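Local coordinates for protein calreticulin, putative,Calreticulin, putative (Trypanosoma cruzi, PDB 5HCF) that probably acts as a lectin-like chaperone of the endoplasmic reticulum, binding carbohydrate and peptide parts of folding glycoproteins through its globular domain, at residues 87-92 with 97-102; 147-152 with 234-239; 177-182 with 199-204. All blocks are in the same frame, centred on the assembly; numbering follows the deposited sequence. Where two conformers were deposited one is given.

Interaction 1. Residues 87-92 with 97-102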
loop_
_atom_site.group_PDB
_atom_site.type_symbol
_atom_site.label_atom_id
_atom_site.label_comp_id
_atom_site.label_asym_id
_atom_site.label_seq_id
_atom_site.Cartn_x
_atom_site.Cartn_y
_atom_site.Cartn_z
ATOM N N TYR A 87 0.618 5.545 1.460
ATOM C CA TYR A 87 1.003 4.291 0.830
ATOM C C TYR A 87 2.074 3.566 1.640
ATOM O O TYR A 87 2.840 4.192 2.375
ATOM C CB TYR A 87 1.513 4.553 -0.585
ATOM C CG TYR A 87 2.577 5.628 -0.653
ATOM C CD1 TYR A 87 3.920 5.322 -0.441
ATOM C CD2 TYR A 87 2.241 6.950 -0.922
ATOM C CE1 TYR A 87 4.900 6.306 -0.498
ATOM C CE2 TYR A 87 3.211 7.937 -0.982
ATOM C CZ TYR A 87 4.536 7.610 -0.771
ATOM O OH TYR A 87 5.496 8.593 -0.833
ATOM N N ILE A 88 2.130 2.246 1.491
ATOM C CA ILE A 88 3.136 1.434 2.169
ATOM C C ILE A 88 4.122 0.847 1.164
ATOM O O ILE A 88 3.884 0.885 -0.048
ATOM C CB ILE A 88 2.505 0.278 2.971
ATOM C CG1 ILE A 88 1.991 -0.806 2.017
ATOM C CG2 ILE A 88 1.394 0.796 3.871
ATOM C CD1 ILE A 88 1.510 -2.064 2.706
ATOM N N LYS A 89 5.226 0.306 1.674
ATOM C CA LYS A 89 6.238 -0.324 0.833
ATOM C C LYS A 89 6.591 -1.720 1.330
ATOM O O LYS A 89 6.625 -1.971 2.536
ATOM C CB LYS A 89 7.504 0.535 0.782
ATOM C CG LYS A 89 7.322 1.907 0.137
ATOM C CD LYS A 89 8.632 2.675 0.157
ATOM C CE LYS A 89 8.589 3.883 -0.750
ATOM N NZ LYS A 89 9.884 4.613 -0.741
ATOM N N LEU A 90 6.868 -2.622 0.394
ATOM C CA LEU A 90 7.366 -3.950 0.733
ATOM C C LEU A 90 8.805 -4.064 0.234
ATOM O O LEU A 90 9.074 -3.854 -0.949
ATOM C CB LEU A 90 6.478 -5.040 0.127
ATOM C CG LEU A 90 4.974 -4.899 0.389
ATOM C CD1 LEU A 90 4.198 -6.019 -0.280
ATOM C CD2 LEU A 90 4.685 -4.869 1.879
ATOM N N LEU A 91 9.729 -4.385 1.136
ATOM C CA LEU A 91 11.147 -4.289 0.817
ATOM C C LEU A 91 11.903 -5.579 1.086
ATOM O O LEU A 91 11.610 -6.287 2.051
ATOM C CB LEU A 91 11.794 -3.157 1.619
ATOM C CG LEU A 91 11.040 -1.830 1.732
ATOM C CD1 LEU A 91 10.248 -1.745 3.029
ATOM C CD2 LEU A 91 12.000 -0.655 1.620
ATOM N N PRO A 92 12.891 -5.882 0.225
ATOM C CA PRO A 92 13.880 -6.935 0.477
ATOM C C PRO A 92 14.860 -6.483 1.556
ATOM O O PRO A 92 14.719 -5.361 2.045
ATOM C CB PRO A 92 14.569 -7.105 -0.879
ATOM C CG PRO A 92 14.429 -5.782 -1.532
ATOM C CD PRO A 92 13.100 -5.231 -1.081
ATOM N N GLU A 97 17.117 1.400 10.205
ATOM C CA GLU A 97 17.579 2.685 10.733
ATOM C C GLU A 97 18.079 3.639 9.645
ATOM O O GLU A 97 18.166 4.850 9.871
ATOM C CB GLU A 97 18.664 2.471 11.793
ATOM C CG GLU A 97 18.136 1.835 13.067
ATOM C CD GLU A 97 19.153 1.828 14.188
ATOM O OE1 GLU A 97 20.295 2.288 13.966
ATOM O OE2 GLU A 97 18.805 1.365 15.295
ATOM N N LYS A 98 18.409 3.098 8.475
ATOM C CA LYS A 98 18.793 3.940 7.346
ATOM C C LYS A 98 17.704 3.907 6.289
ATOM O O LYS A 98 17.939 4.239 5.128
ATOM C CB LYS A 98 20.121 3.513 6.732
ATOM C CG LYS A 98 21.307 3.544 7.672
ATOM C CD LYS A 98 22.509 2.938 6.973
ATOM C CE LYS A 98 23.723 2.869 7.884
ATOM N NZ LYS A 98 24.941 2.509 7.089
ATOM N N PHE A 99 16.507 3.508 6.704
ATOM C CA PHE A 99 15.372 3.420 5.804
ATOM C C PHE A 99 14.913 4.810 5.385
ATOM O O PHE A 99 14.622 5.659 6.223
ATOM C CB PHE A 99 14.227 2.668 6.477
ATOM C CG PHE A 99 12.963 2.626 5.667
ATOM C CD1 PHE A 99 12.996 2.339 4.311
ATOM C CD2 PHE A 99 11.737 2.872 6.268
ATOM C CE1 PHE A 99 11.829 2.301 3.572
ATOM C CE2 PHE A 99 10.570 2.833 5.534
ATOM C CZ PHE A 99 10.614 2.546 4.184
ATOM N N HIS A 100 14.852 5.039 4.080
ATOM C CA HIS A 100 14.387 6.320 3.565
ATOM C C HIS A 100 13.873 6.162 2.141
ATOM O O HIS A 100 13.838 5.051 1.601
ATOM C CB HIS A 100 15.502 7.369 3.624
ATOM C CG HIS A 100 16.666 7.067 2.732
ATOM N ND1 HIS A 100 17.499 5.987 2.931
ATOM C CD2 HIS A 100 17.134 7.706 1.632
ATOM C CE1 HIS A 100 18.428 5.972 1.992
ATOM N NE2 HIS A 100 18.229 7.005 1.192
ATOM N N GLY A 101 13.471 7.280 1.542
ATOM C CA GLY A 101 12.889 7.286 0.212
ATOM C C GLY A 101 13.670 6.539 -0.854
ATOM O O GLY A 101 13.087 6.068 -1.828
ATOM N N GLU A 102 14.982 6.421 -0.671
ATOM C CA GLU A 102 15.848 5.827 -1.687
ATOM C C GLU A 102 16.075 4.331 -1.468
ATOM O O GLU A 102 16.581 3.639 -2.349
ATOM C CB GLU A 102 17.195 6.550 -1.722
ATOM C CG GLU A 102 17.092 8.058 -1.853
ATOM C CD GLU A 102 16.813 8.496 -3.273
ATOM O OE1 GLU A 102 17.728 9.055 -3.917
ATOM O OE2 GLU A 102 15.673 8.282 -3.741
#

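Interaction 2. Residues 147-152 with 234-239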
loop_
_atom_site.group_PDB
_atom_site.type_symbol
_atom_site.label_atom_id
_atom_site.label_comp_id
_atom_site.label_asym_id
_atom_site.label_seq_id
_atom_site.Cartn_x
_atom_site.Cartn_y
_atom_site.Cartn_z
ATOM N N VAL A 147 -9.785 0.944 2.236
ATOM C CA VAL A 147 -8.904 -0.219 2.199
ATOM C C VAL A 147 -8.338 -0.436 0.800
ATOM O O VAL A 147 -9.062 -0.367 -0.193
ATOM C CB VAL A 147 -9.645 -1.497 2.642
ATOM C CG1 VAL A 147 -8.676 -2.672 2.756
ATOM C CG2 VAL A 147 -10.374 -1.259 3.957
ATOM N N TYR A 148 -7.041 -0.711 0.727
ATOM C CA TYR A 148 -6.387 -0.934 -0.555
ATOM C C TYR A 148 -5.790 -2.330 -0.595
ATOM O O TYR A 148 -4.924 -2.672 0.208
ATOM C CB TYR A 148 -5.320 0.132 -0.805
ATOM C CG TYR A 148 -5.873 1.536 -0.690
ATOM C CD1 TYR A 148 -6.000 2.154 0.549
ATOM C CD2 TYR A 148 -6.286 2.237 -1.818
ATOM C CE1 TYR A 148 -6.510 3.430 0.660
ATOM C CE2 TYR A 148 -6.796 3.513 -1.717
ATOM C CZ TYR A 148 -6.909 4.105 -0.476
ATOM O OH TYR A 148 -7.418 5.378 -0.365
ATOM N N THR A 149 -6.272 -3.136 -1.534
ATOM C CA THR A 149 -5.881 -4.536 -1.624
ATOM C C THR A 149 -5.355 -4.861 -3.013
ATOM O O THR A 149 -5.948 -4.468 -4.016
ATOM C CB THR A 149 -7.065 -5.476 -1.303
ATOM O OG1 THR A 149 -7.636 -5.126 -0.035
ATOM C CG2 THR A 149 -6.601 -6.918 -1.263
ATOM N N LEU A 150 -4.235 -5.575 -3.064
ATOM C CA LEU A 150 -3.612 -5.936 -4.332
ATOM C C LEU A 150 -3.389 -7.435 -4.430
ATOM O O LEU A 150 -2.798 -8.048 -3.538
ATOM C CB LEU A 150 -2.274 -5.215 -4.512
ATOM C CG LEU A 150 -1.555 -5.534 -5.824
ATOM C CD1 LEU A 150 -2.447 -5.193 -7.006
ATOM C CD2 LEU A 150 -0.228 -4.816 -5.927
ATOM N N HIS A 151 -3.872 -8.020 -5.518
ATOM C CA HIS A 151 -3.611 -9.417 -5.816
ATOM C C HIS A 151 -2.663 -9.523 -6.997
ATOM O O HIS A 151 -3.001 -9.112 -8.109
ATOM C CB HIS A 151 -4.910 -10.165 -6.115
ATOM C CG HIS A 151 -4.710 -11.611 -6.448
ATOM N ND1 HIS A 151 -5.636 -12.346 -7.168
ATOM C CD2 HIS A 151 -3.693 -12.462 -6.175
ATOM C CE1 HIS A 151 -5.199 -13.580 -7.313
ATOM N NE2 HIS A 151 -4.022 -13.681 -6.719
ATOM N N ILE A 152 -1.464 -10.045 -6.737
ATOM C CA ILE A 152 -0.525 -10.408 -7.795
ATOM C C ILE A 152 -0.551 -11.920 -7.984
ATOM O O ILE A 152 -0.075 -12.666 -7.128
ATOM C CB ILE A 152 0.910 -9.956 -7.478
ATOM C CG1 ILE A 152 0.936 -8.465 -7.153
ATOM C CG2 ILE A 152 1.840 -10.255 -8.645
ATOM C CD1 ILE A 152 0.750 -7.590 -8.360
ATOM N N LYS A 234 -9.387 -14.736 -1.296
ATOM C CA LYS A 234 -10.617 -14.793 -0.507
ATOM C C LYS A 234 -10.331 -14.677 0.980
ATOM O O LYS A 234 -11.063 -14.012 1.710
ATOM C CB LYS A 234 -11.400 -16.081 -0.780
ATOM C CG LYS A 234 -12.207 -16.056 -2.067
ATOM C CD LYS A 234 -12.619 -17.457 -2.495
ATOM C CE LYS A 234 -13.397 -17.431 -3.799
ATOM N NZ LYS A 234 -13.726 -18.808 -4.251
ATOM N N GLU A 235 -9.269 -15.344 1.421
ATOM C CA GLU A 235 -8.852 -15.293 2.816
ATOM C C GLU A 235 -8.619 -13.861 3.291
ATOM O O GLU A 235 -9.060 -13.468 4.374
ATOM C CB GLU A 235 -7.583 -16.117 3.019
ATOM C CG GLU A 235 -7.432 -16.639 4.430
ATOM C CD GLU A 235 -6.245 -17.557 4.582
ATOM O OE1 GLU A 235 -5.129 -17.117 4.241
ATOM O OE2 GLU A 235 -6.424 -18.705 5.044
ATOM N N VAL A 236 -7.923 -13.088 2.470
ATOM C CA VAL A 236 -7.626 -11.701 2.787
ATOM C C VAL A 236 -8.885 -10.840 2.744
ATOM O O VAL A 236 -9.089 -9.989 3.611
ATOM C CB VAL A 236 -6.576 -11.129 1.821
ATOM C CG1 VAL A 236 -6.455 -9.625 1.990
ATOM C CG2 VAL A 236 -5.239 -11.820 2.037
ATOM N N LEU A 237 -9.726 -11.068 1.740
ATOM C CA LEU A 237 -10.971 -10.317 1.604
ATOM C C LEU A 237 -11.933 -10.654 2.741
ATOM O O LEU A 237 -12.690 -9.797 3.193
ATOM C CB LEU A 237 -11.625 -10.595 0.249
ATOM C CG LEU A 237 -10.856 -10.075 -0.970
ATOM C CD1 LEU A 237 -11.504 -10.534 -2.270
ATOM C CD2 LEU A 237 -10.750 -8.553 -0.926
ATOM N N ASP A 238 -11.895 -11.900 3.205
ATOM C CA ASP A 238 -12.664 -12.293 4.381
ATOM C C ASP A 238 -12.191 -11.516 5.601
ATOM O O ASP A 238 -12.991 -11.092 6.436
ATOM C CB ASP A 238 -12.539 -13.794 4.640
ATOM C CG ASP A 238 -13.357 -14.621 3.672
ATOM O OD1 ASP A 238 -14.286 -14.060 3.049
ATOM O OD2 ASP A 238 -13.070 -15.831 3.535
ATOM N N LEU A 239 -10.879 -11.333 5.692
ATOM C CA LEU A 239 -10.277 -10.618 6.808
ATOM C C LEU A 239 -10.608 -9.128 6.744
ATOM O O LEU A 239 -10.660 -8.452 7.771
ATOM C CB LEU A 239 -8.762 -10.826 6.811
ATOM C CG LEU A 239 -8.005 -10.513 8.101
ATOM C CD1 LEU A 239 -8.495 -11.403 9.222
ATOM C CD2 LEU A 239 -6.510 -10.687 7.896
#

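Interaction 3. Residues 177-182 with 199-204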
loop_
_atom_site.group_PDB
_atom_site.type_symbol
_atom_site.label_atom_id
_atom_site.label_comp_id
_atom_site.label_asym_id
_atom_site.label_seq_id
_atom_site.Cartn_x
_atom_site.Cartn_y
_atom_site.Cartn_z
ATOM N N SER A 177 5.088 -0.831 -17.961
ATOM C CA SER A 177 6.138 -0.942 -18.973
ATOM C C SER A 177 7.284 -1.784 -18.426
ATOM O O SER A 177 8.278 -1.255 -17.927
ATOM C CB SER A 177 6.650 0.433 -19.408
ATOM O OG SER A 177 5.592 1.237 -19.895
ATOM N N LEU A 178 7.127 -3.101 -18.511
ATOM C CA LEU A 178 8.105 -4.029 -17.963
ATOM C C LEU A 178 8.986 -4.622 -19.042
ATOM O O LEU A 178 10.205 -4.694 -18.883
ATOM C CB LEU A 178 7.409 -5.151 -17.192
ATOM C CG LEU A 178 6.484 -4.687 -16.069
ATOM C CD1 LEU A 178 5.772 -5.861 -15.402
ATOM C CD2 LEU A 178 7.281 -3.877 -15.054
ATOM N N LEU A 179 8.373 -5.037 -20.145
ATOM C CA LEU A 179 9.103 -5.756 -21.183
ATOM C C LEU A 179 9.265 -4.931 -22.455
ATOM O O LEU A 179 8.659 -3.864 -22.604
ATOM C CB LEU A 179 8.395 -7.074 -21.495
ATOM C CG LEU A 179 8.243 -8.041 -20.317
ATOM C CD1 LEU A 179 7.465 -9.271 -20.731
ATOM C CD2 LEU A 179 9.603 -8.437 -19.746
ATOM N N LEU A 180 10.104 -5.430 -23.357
ATOM C CA LEU A 180 10.309 -4.815 -24.661
ATOM C C LEU A 180 9.049 -4.941 -25.510
ATOM O O LEU A 180 8.152 -5.713 -25.179
ATOM C CB LEU A 180 11.494 -5.466 -25.376
ATOM C CG LEU A 180 12.880 -5.277 -24.750
ATOM C CD1 LEU A 180 13.924 -6.105 -25.494
ATOM C CD2 LEU A 180 13.270 -3.809 -24.734
ATOM N N PRO A 181 8.982 -4.192 -26.619
ATOM C CA PRO A 181 7.841 -4.305 -27.535
ATOM C C PRO A 181 7.855 -5.632 -28.284
ATOM O O PRO A 181 8.922 -6.091 -28.699
ATOM C CB PRO A 181 8.041 -3.131 -28.507
ATOM C CG PRO A 181 9.058 -2.238 -27.859
ATOM C CD PRO A 181 9.920 -3.137 -27.031
ATOM N N ARG A 182 6.685 -6.239 -28.454
ATOM C CA ARG A 182 6.588 -7.516 -29.146
ATOM C C ARG A 182 6.750 -7.327 -30.650
ATOM O O ARG A 182 7.259 -8.212 -31.344
ATOM C CB ARG A 182 5.261 -8.202 -28.827
ATOM C CG ARG A 182 5.235 -8.837 -27.446
ATOM C CD ARG A 182 3.929 -9.556 -27.174
ATOM N NE ARG A 182 3.898 -10.112 -25.826
ATOM C CZ ARG A 182 4.374 -11.307 -25.490
ATOM N NH1 ARG A 182 4.909 -12.100 -26.413
ATOM N NH2 ARG A 182 4.302 -11.717 -24.230
ATOM N N SER A 199 7.992 -15.051 -17.617
ATOM C CA SER A 199 6.854 -15.674 -16.963
ATOM C C SER A 199 6.856 -15.388 -15.467
ATOM O O SER A 199 5.932 -15.781 -14.758
ATOM C CB SER A 199 6.861 -17.182 -17.205
ATOM O OG SER A 199 8.001 -17.780 -16.612
ATOM N N GLU A 200 7.887 -14.692 -14.992
ATOM C CA GLU A 200 8.028 -14.410 -13.566
ATOM C C GLU A 200 7.990 -12.915 -13.245
ATOM O O GLU A 200 8.646 -12.464 -12.308
ATOM C CB GLU A 200 9.334 -15.013 -13.025
ATOM C CG GLU A 200 9.454 -16.522 -13.190
ATOM C CD GLU A 200 10.707 -17.091 -12.537
ATOM O OE1 GLU A 200 11.762 -16.417 -12.574
ATOM O OE2 GLU A 200 10.632 -18.212 -11.982
ATOM N N LEU A 201 7.227 -12.154 -14.021
ATOM C CA LEU A 201 6.996 -10.747 -13.711
ATOM C C LEU A 201 6.441 -10.594 -12.305
ATOM O O LEU A 201 6.867 -9.727 -11.542
ATOM C CB LEU A 201 6.034 -10.119 -14.720
ATOM C CG LEU A 201 6.522 -9.972 -16.161
ATOM C CD1 LEU A 201 5.420 -9.393 -17.033
ATOM C CD2 LEU A 201 7.784 -9.111 -16.225
ATOM N N HIS A 202 5.477 -11.445 -11.974
ATOM C CA HIS A 202 4.808 -11.405 -10.675
ATOM C C HIS A 202 5.748 -11.687 -9.507
ATOM O O HIS A 202 5.517 -11.223 -8.393
ATOM C CB HIS A 202 3.666 -12.419 -10.648
ATOM C CG HIS A 202 4.117 -13.817 -10.370
ATOM N ND1 HIS A 202 4.200 -14.334 -9.094
ATOM C CD2 HIS A 202 4.537 -14.802 -11.200
ATOM C CE1 HIS A 202 4.634 -15.579 -9.152
ATOM N NE2 HIS A 202 4.846 -15.887 -10.418
ATOM N N LYS A 203 6.807 -12.448 -9.770
ATOM C CA LYS A 203 7.681 -12.941 -8.711
ATOM C C LYS A 203 8.631 -11.898 -8.152
ATOM O O LYS A 203 9.242 -11.127 -8.888
ATOM C CB LYS A 203 8.478 -14.140 -9.230
ATOM C CG LYS A 203 9.229 -14.923 -8.171
ATOM C CD LYS A 203 10.118 -15.964 -8.841
ATOM C CE LYS A 203 11.365 -15.317 -9.445
ATOM N NZ LYS A 203 12.513 -15.139 -8.519
ATOM N N VAL A 204 8.748 -11.885 -6.832
ATOM C CA VAL A 204 9.709 -11.025 -6.170
ATOM C C VAL A 204 11.115 -11.475 -6.536
ATOM O O VAL A 204 11.420 -12.666 -6.478
ATOM C CB VAL A 204 9.522 -11.047 -4.639
ATOM C CG1 VAL A 204 8.160 -10.476 -4.262
ATOM C CG2 VAL A 204 9.683 -12.460 -4.097
#

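Interaction 1. Residues 87-92 with 97-102
Lys89 and Leu91 rise from the same side of strand 83-91 to meet the loop at Phe99 and Gly101. Lys89 leaves the strand toward the loop at CB, and with chi1 at -64° and the rest of the chain extended, its amine is carried out to the level of Gly101. Neither CB nor CG comes within contact distance of residues 97-102. CD is the first to reach them, lying near the ring plane at the edge of Phe99, 4.5 Å from its CZ. CE carries the chain past the ring without touching it. The amine NZ then stands 3.7 Å from Gly101 O, too long for a hydrogen bond, and 4.1 Å from Gly101 CA. Its strong partner is Asp214 on the neighbouring strand 208-217, which holds NZ in a salt bridge.

This strand belongs to the seven-stranded sheet of the legume-lectin sandwich, the sheet that carries the sugar site in calreticulins. A lysine and an aspartate paired here are consistent with that site. An acetic acid molecule about 5 Å from Gly101 probably comes from the crystallisation liquor, though such molecules often settle in pockets.

Two residues further on, Leu91 makes the closest approach, with CD2 3.5 Å from Phe99 CE1 and 4.1 Å from Phe99 CD1. The methyl comes in obliquely to the ring, and the two side chains cross at about a right angle. Phe99 reaches in because its CG is anti to the backbone N (chi1 175°). Behind it, His100 turns away from the strand, and its ND1 donates to Lys98 O at 2.8 Å.

Interaction 2. Residues 147-152 with 234-239
A helix laid over the outer face of a beta-sandwich is what joins Thr149 to Val236 and Leu237. Strand 145-152 is part of the eight-stranded antiparallel sheet of the legume-lectin fold, and helix 233-243 follows directly after strand 223-230 of that sheet to lie across it. The backbones come nearest at Thr149 and Leu237, whose CA atoms are 8.4 Å apart, so short side chains are enough to bridge the gap.

On the strand side one methyl does all the touching. Thr149 has its OG1 beside the backbone N (chi1 -53°), which puts CG2 anti to that N and directs it at the helix. There CG2 meets Val236 CG1 at 4.2 Å. The same methyl lies 4.5 Å from Leu237 CD2, a looser approach. Val236 points its CB at the strand, whereas Leu237 starts off at an angle and only its end comes close. Val236 also rests on Val70 of strand 69-76, so the helix is seated over two adjacent strands.

Tyr148 and Leu150, the residues before and after Thr149, turn to the other side of the sheet. They pack on Phe109 of strand 107-114, in the interior between the two sheets.

The hydroxyl of the buried Thr149 is satisfied within the sheet, by a hydrogen bond between OG1 and Ser72 OG. Threonine thus divides its two branches: the polar one ties neighbouring strands, and the apolar one faces the helix. With only van der Waals contacts between these segments, the attachment here depends on hydrophobic burial and fit rather than on directional bonds.

Interaction 3. Residues 177-182 with 199-204
Leu178 is the first residue of 177-182 to meet the other segment, and it meets Leu201, the single residue through which 199-204 makes this contact. The two backbones are closest at this pair, with CA atoms 8.0 Å apart. Low on the side chain, Leu178 CB lies 4.1 Å from Leu201 CD2. Further out, Leu178 CD1 sits 3.9 Å from Leu201 CD1 and equally far from Leu201 CD2. The side chains meet at a slant, and one methyl of Leu178 rests against both branches of Leu201.

Leu179 approaches differently, reaching end-on so that its CD2 meets Leu201 CD2 tip to tip at 4.0 Å. With chi1 at -67°, Leu201 presents CD2 to both leucines, while its CD1 lies against Leu178 CD1. Tyr126 of strand 117-126 touches all three, and Leu172 of helix 172-175 also packs on Leu201.

Beyond Leu179 the chain leads away from 199-204. Pro181 O accepts a hydrogen bond from Asn192 ND2, and Arg182 NH2 forms salt bridges with Glu173 and Glu197, so the outgoing and returning chains are also tied by charge. On the returning side, Lys203 N bonds back to Glu200 O at 3.1 Å, a compact turn that carries Leu201.

In calreticulins the long P-domain is inserted in this part of the chain; the short connection between the segments here probably stands in its place. The contact itself is a purely apolar leucine cluster at the base of that excursion. Its cohesion comes from burying methyl groups around Leu201, while Arg182, bridging Glu173 and Glu197 nearby, supplies the ionic ties.

Overall arrangement
The three contacts sit on different parts of one legume-lectin sandwich, their centres 22 to 23 Å apart. Interaction 1 lies on the seven-stranded sheet and comes first along the chain. Interaction 2 lies on the outside of the eight-stranded sheet, across the centre of the chain from it, and joins strand 145-152 to helix 233-243. Interaction 3 is nested inside the loop that interaction 2 closes, its centre about 21 Å from the centre of the chain, where the P-domain of full-length calreticulins would probably be inserted. Interactions 2 and 3 touch, Ile152 packing against His202; interaction 1 touches neither. The probable sugar-binding face thus stands apart, while the helix-covered sheet and the excursion's base abut.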